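Local coordinates for protein putative hydrolase (Agrobacterium vitis, PDB 3LLC) that probably hydrolyses acyl esters and thioesters, including fatty-acyl groups attached to proteins, as an alpha/beta hydrolase, at residues I25-A31 with V67-D73; F72-H77 with R91-A96. All coordinates share one frame. Residue numbers count along the deposited sequence, not the author numbering.

How the interactions relate
Both contacts are buried and share Phe72 and Asp73, on the way from strand 68-72 into the loop that leads to helix 89-103. Interaction 1 is sheet pairing: regular backbone hydrogen bonds join strands 23-30 and 68-72, and its side chains on one face look toward helix 89-103, on the other toward helix 53-65. Interaction 2 follows it along the chain and holds the loop to helix 89-103 through side chains, with a glutamate and a tryptophan serving loop polar groups and aromatic rings packed beside them. The two centres lie about 13 Å apart, yet they touch: Ile25 CD1 is 3.6 Å from Glu95 OE1 and 3.7 Å from Ser75 N.

Interaction 1 (I25-A31 with V67-D73); sequences IAALVRA and VGAIRFD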
# COMPACT_ATOMS: atom_id res chain seq x y z
N ILE A 25 -6.87 9.90 -11.61
CA ILE A 25 -6.82 9.43 -10.23
C ILE A 25 -7.39 10.50 -9.28
O ILE A 25 -6.99 11.69 -9.29
CB ILE A 25 -5.32 9.07 -9.85
CG1 ILE A 25 -4.81 7.96 -10.76
CG2 ILE A 25 -5.18 8.75 -8.34
CD1 ILE A 25 -5.66 6.62 -10.74
N ALA A 26 -8.38 10.09 -8.47
CA ALA A 26 -9.02 10.97 -7.50
C ALA A 26 -8.18 10.96 -6.19
O ALA A 26 -7.74 9.90 -5.71
CB ALA A 26 -10.48 10.51 -7.22
N ALA A 27 -7.97 12.15 -5.62
CA ALA A 27 -7.18 12.33 -4.39
C ALA A 27 -7.82 13.36 -3.45
O ALA A 27 -8.51 14.30 -3.87
CB ALA A 27 -5.69 12.72 -4.72
N LEU A 28 -7.62 13.12 -2.15
CA LEU A 28 -8.06 13.99 -1.06
C LEU A 28 -6.80 14.36 -0.26
O LEU A 28 -6.11 13.47 0.25
CB LEU A 28 -9.05 13.23 -0.16
CG LEU A 28 -10.43 12.88 -0.77
CD1 LEU A 28 -11.19 11.89 0.11
CD2 LEU A 28 -11.27 14.17 -1.06
N VAL A 29 -6.53 15.66 -0.13
CA VAL A 29 -5.27 16.16 0.43
C VAL A 29 -5.48 17.25 1.49
O VAL A 29 -6.34 18.14 1.35
CB VAL A 29 -4.34 16.73 -0.66
CG1 VAL A 29 -4.81 18.11 -1.11
CG2 VAL A 29 -2.92 16.83 -0.14
N ARG A 30 -4.70 17.15 2.56
CA ARG A 30 -4.67 18.12 3.63
C ARG A 30 -3.24 18.65 3.70
O ARG A 30 -2.31 17.88 3.90
CB ARG A 30 -5.07 17.42 4.93
CG ARG A 30 -5.21 18.28 6.13
CD ARG A 30 -5.42 17.43 7.38
NE ARG A 30 -6.67 16.68 7.36
CZ ARG A 30 -7.85 17.14 7.80
NH1 ARG A 30 -7.98 18.39 8.23
NH2 ARG A 30 -8.92 16.36 7.77
N ALA A 31 -3.05 19.96 3.52
CA ALA A 31 -1.71 20.56 3.63
C ALA A 31 -1.19 20.51 5.08
O ALA A 31 -1.97 20.65 6.03
CB ALA A 31 -1.71 22.02 3.11
N VAL A 67 0.15 18.03 10.58
CA VAL A 67 0.97 17.50 9.49
C VAL A 67 0.11 17.17 8.26
O VAL A 67 -1.13 17.16 8.33
CB VAL A 67 1.87 16.33 9.93
CG1 VAL A 67 2.64 16.68 11.22
CG2 VAL A 67 1.10 15.02 10.07
N GLY A 68 0.76 16.94 7.14
CA GLY A 68 0.07 16.70 5.90
C GLY A 68 -0.54 15.31 5.82
O GLY A 68 -0.11 14.34 6.51
N ALA A 69 -1.55 15.18 4.95
CA ALA A 69 -2.13 13.86 4.65
C ALA A 69 -2.56 13.77 3.19
O ALA A 69 -3.20 14.71 2.67
CB ALA A 69 -3.30 13.59 5.58
N ILE A 70 -2.19 12.68 2.52
CA ILE A 70 -2.62 12.38 1.14
C ILE A 70 -3.31 11.01 1.11
O ILE A 70 -2.75 10.02 1.58
CB ILE A 70 -1.46 12.39 0.13
CG1 ILE A 70 -0.84 13.78 0.01
CG2 ILE A 70 -1.93 11.90 -1.26
CD1 ILE A 70 0.48 13.82 -0.74
N ARG A 71 -4.51 10.96 0.54
CA ARG A 71 -5.15 9.68 0.17
C ARG A 71 -5.53 9.75 -1.29
O ARG A 71 -5.80 10.85 -1.81
CB ARG A 71 -6.41 9.45 0.99
CG ARG A 71 -6.16 9.26 2.49
CD ARG A 71 -7.48 9.28 3.29
NE ARG A 71 -8.07 10.60 3.41
CZ ARG A 71 -9.37 10.88 3.40
NH1 ARG A 71 -10.29 9.94 3.21
NH2 ARG A 71 -9.75 12.13 3.53
N PHE A 72 -5.54 8.59 -1.97
CA PHE A 72 -6.00 8.50 -3.36
C PHE A 72 -6.58 7.10 -3.63
O PHE A 72 -6.32 6.16 -2.88
CB PHE A 72 -4.86 8.79 -4.33
CG PHE A 72 -3.80 7.74 -4.33
CD1 PHE A 72 -2.83 7.71 -3.33
CD2 PHE A 72 -3.78 6.73 -5.31
CE1 PHE A 72 -1.88 6.71 -3.29
CE2 PHE A 72 -2.80 5.73 -5.28
CZ PHE A 72 -1.85 5.73 -4.26
N ASP A 73 -7.42 7.00 -4.66
CA ASP A 73 -8.00 5.71 -5.10
C ASP A 73 -7.20 5.16 -6.28
O ASP A 73 -6.98 5.85 -7.28
CB ASP A 73 -9.47 5.86 -5.49
CG ASP A 73 -10.44 5.85 -4.26
OD1 ASP A 73 -10.16 5.10 -3.29
OD2 ASP A 73 -11.49 6.55 -4.32
O HOH W 1 -6.49 13.03 3.56
O HOH W 2 -2.32 19.76 8.46
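Five backbone hydrogen bonds join 25-31 to 67-73; the axes of strands 25-30 and 68-72 run antiparallel (162°) and approach to 4.7 Å. Leu28 and Arg71 form one hydrogen-bonded pair (Leu28 N to Arg71 O 2.9 Å, Arg71 N to Leu28 O 3.0 Å), Arg30 and Ala69 the next (Arg30 N to Ala69 O 2.9 Å, Ala69 N to Arg30 O 3.0 Å); Asp73 N to Ala26 O, 3.1 Å, extends the pattern. Non-hydrogen-bonded pairs add CA-H...O contacts (Val29 CA to Ala69 O 3.4 Å). Here, in the 1-2-4-3-5-6-7-8 sheet of the alpha/beta hydrolase fold, the second strand, antiparallel to its neighbours, meets 68-72, first of the parallel run. Apolar contacts lie on the face covered by helix 89-103: Val29 CG2 to Ile70 CG1 3.7 Å, Ala27 CB to Phe72 CB 4.0 Å, Ile25 CG2 to Phe72 CD2 3.9 Å. Opposite, Leu28 CD1 covers the Arg71 guanidinium, 3.7 Å from Arg71 NH2; Arg71 NH1 hydrogen-bonds to Met50 O, and Arg30 NH2 salt-bridges Asp59 OD2.

Interaction 2 (F72-H77 with R91-A96); sequences FDYSGH and RWLEEA
The carboxylate of Glu95 grips Ser75 twice: Ser75 OG donates to Glu95 OE2 at 2.6 Å, and Ser75 N to Glu95 OE1 at 2.9 Å (174°). Ser75 is p and Glu95 m, t; OE2 also forms a salt bridge with Arg23. Trp92 (m, chi2 -34°), one helical turn earlier, donates from NE1 to Ser75 O at 3.1 Å and weakly to Ser75 OG at 3.2 Å. The nearest CA atoms are Tyr74 CA and Trp92 CA, 6.0 Å apart. A water bridges Ser75 OG (2.8 Å) and Arg91 NH2 (3.0 Å). The loop makes a type II beta turn from Tyr74 to His77, closed by His77 N to Tyr74 O at 3.1 Å; its central positions are Ser75 (phi/psi -53/143) and Gly76 (81/-2), whose positive phi favours glycine. His77 ND1 also donates to Ser75 O, 3.0 Å. Tyr74, His77 and Trp92 form an aromatic cluster: Tyr74 CB makes a CH-pi contact 4.0 Å from the centroid of the Trp92 five-membered ring, and the edge of His77 is directed at the face of the six-membered ring in an offset edge-to-face pair, planes at 84°, centroids 5.4 Å apart. Phe72 CZ meets Ala96 CB at 3.8 Å. In the alpha/beta hydrolase fold this loop joins the fourth strand, 68-72, to helix 89-103; Leu43 of strand 39-43 flanks Phe72, and Met115 of helix 115-128, at the probable nucleophile elbow, packs against Tyr74 and Trp92.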
# COMPACT_ATOMS: atom_id res chain seq x y z
N PHE A 72 -5.54 8.59 -1.97
CA PHE A 72 -6.00 8.50 -3.36
C PHE A 72 -6.58 7.10 -3.63
O PHE A 72 -6.32 6.16 -2.88
CB PHE A 72 -4.86 8.79 -4.33
CG PHE A 72 -3.80 7.74 -4.33
CD1 PHE A 72 -2.83 7.71 -3.33
CD2 PHE A 72 -3.78 6.73 -5.31
CE1 PHE A 72 -1.88 6.71 -3.29
CE2 PHE A 72 -2.80 5.73 -5.28
CZ PHE A 72 -1.85 5.73 -4.26
N ASP A 73 -7.42 7.00 -4.66
CA ASP A 73 -8.00 5.71 -5.10
C ASP A 73 -7.20 5.16 -6.28
O ASP A 73 -6.98 5.85 -7.28
CB ASP A 73 -9.47 5.86 -5.49
CG ASP A 73 -10.44 5.85 -4.26
OD1 ASP A 73 -10.16 5.10 -3.29
OD2 ASP A 73 -11.49 6.55 -4.32
N TYR A 74 -6.78 3.92 -6.16
CA TYR A 74 -6.16 3.21 -7.30
C TYR A 74 -7.11 3.17 -8.51
O TYR A 74 -8.33 3.25 -8.34
CB TYR A 74 -5.81 1.78 -6.93
CG TYR A 74 -4.84 1.57 -5.77
CD1 TYR A 74 -3.52 2.00 -5.85
CD2 TYR A 74 -5.22 0.85 -4.65
CE1 TYR A 74 -2.63 1.77 -4.80
CE2 TYR A 74 -4.32 0.61 -3.60
CZ TYR A 74 -3.02 1.07 -3.70
OH TYR A 74 -2.15 0.84 -2.66
N SER A 75 -6.56 3.15 -9.73
CA SER A 75 -7.39 2.94 -10.89
C SER A 75 -8.25 1.66 -10.68
O SER A 75 -7.78 0.69 -10.08
CB SER A 75 -6.58 2.82 -12.20
OG SER A 75 -5.61 1.78 -12.16
N GLY A 76 -9.49 1.70 -11.16
CA GLY A 76 -10.43 0.59 -11.00
C GLY A 76 -11.15 0.53 -9.66
O GLY A 76 -12.02 -0.33 -9.45
N HIS A 77 -10.81 1.45 -8.76
CA HIS A 77 -11.32 1.48 -7.38
C HIS A 77 -11.98 2.83 -7.09
O HIS A 77 -11.57 3.88 -7.62
CB HIS A 77 -10.19 1.37 -6.36
CG HIS A 77 -9.41 0.08 -6.38
ND1 HIS A 77 -8.65 -0.35 -7.46
CD2 HIS A 77 -9.19 -0.83 -5.39
CE1 HIS A 77 -8.02 -1.47 -7.14
NE2 HIS A 77 -8.32 -1.78 -5.90
N ARG A 91 1.04 -0.64 -12.67
CA ARG A 91 0.15 0.51 -12.91
C ARG A 91 -0.23 1.25 -11.63
O ARG A 91 -0.29 2.50 -11.60
CB ARG A 91 -1.13 0.10 -13.68
CG ARG A 91 -0.88 -0.08 -15.16
CD ARG A 91 -2.00 -0.77 -15.88
NE ARG A 91 -3.32 -0.12 -15.83
CZ ARG A 91 -3.75 0.85 -16.64
NH1 ARG A 91 -2.95 1.40 -17.56
NH2 ARG A 91 -4.99 1.30 -16.51
N TRP A 92 -0.47 0.50 -10.55
CA TRP A 92 -0.87 1.08 -9.27
C TRP A 92 0.31 1.79 -8.59
O TRP A 92 0.15 2.84 -7.99
CB TRP A 92 -1.52 0.02 -8.37
CG TRP A 92 -2.89 -0.44 -8.91
CD1 TRP A 92 -3.79 0.33 -9.58
CD2 TRP A 92 -3.50 -1.76 -8.80
NE1 TRP A 92 -4.92 -0.41 -9.90
CE2 TRP A 92 -4.77 -1.68 -9.43
CE3 TRP A 92 -3.10 -2.97 -8.25
CZ2 TRP A 92 -5.65 -2.78 -9.50
CZ3 TRP A 92 -3.96 -4.07 -8.34
CH2 TRP A 92 -5.21 -3.96 -8.97
N LEU A 93 1.51 1.24 -8.78
CA LEU A 93 2.73 1.92 -8.35
C LEU A 93 2.94 3.22 -9.13
O LEU A 93 3.29 4.25 -8.53
CB LEU A 93 3.95 1.00 -8.54
CG LEU A 93 5.34 1.64 -8.37
CD1 LEU A 93 5.55 2.15 -6.90
CD2 LEU A 93 6.46 0.58 -8.74
N GLU A 94 2.76 3.18 -10.45
CA GLU A 94 2.89 4.35 -11.29
C GLU A 94 1.97 5.48 -10.80
O GLU A 94 2.34 6.67 -10.81
CB GLU A 94 2.56 4.00 -12.74
CG GLU A 94 2.76 5.15 -13.71
CD GLU A 94 2.37 4.82 -15.16
OE1 GLU A 94 1.66 3.82 -15.43
OE2 GLU A 94 2.77 5.62 -16.05
N GLU A 95 0.77 5.11 -10.38
CA GLU A 95 -0.19 6.08 -9.86
C GLU A 95 0.27 6.70 -8.50
O GLU A 95 0.21 7.92 -8.30
CB GLU A 95 -1.57 5.40 -9.72
CG GLU A 95 -2.20 5.05 -11.09
CD GLU A 95 -3.24 3.91 -11.04
OE1 GLU A 95 -3.74 3.65 -9.92
OE2 GLU A 95 -3.56 3.34 -12.12
N ALA A 96 0.74 5.86 -7.59
CA ALA A 96 1.25 6.31 -6.32
C ALA A 96 2.39 7.32 -6.53
O ALA A 96 2.39 8.39 -5.92
CB ALA A 96 1.71 5.11 -5.41
O HOH W 3 -6.27 -0.08 -14.20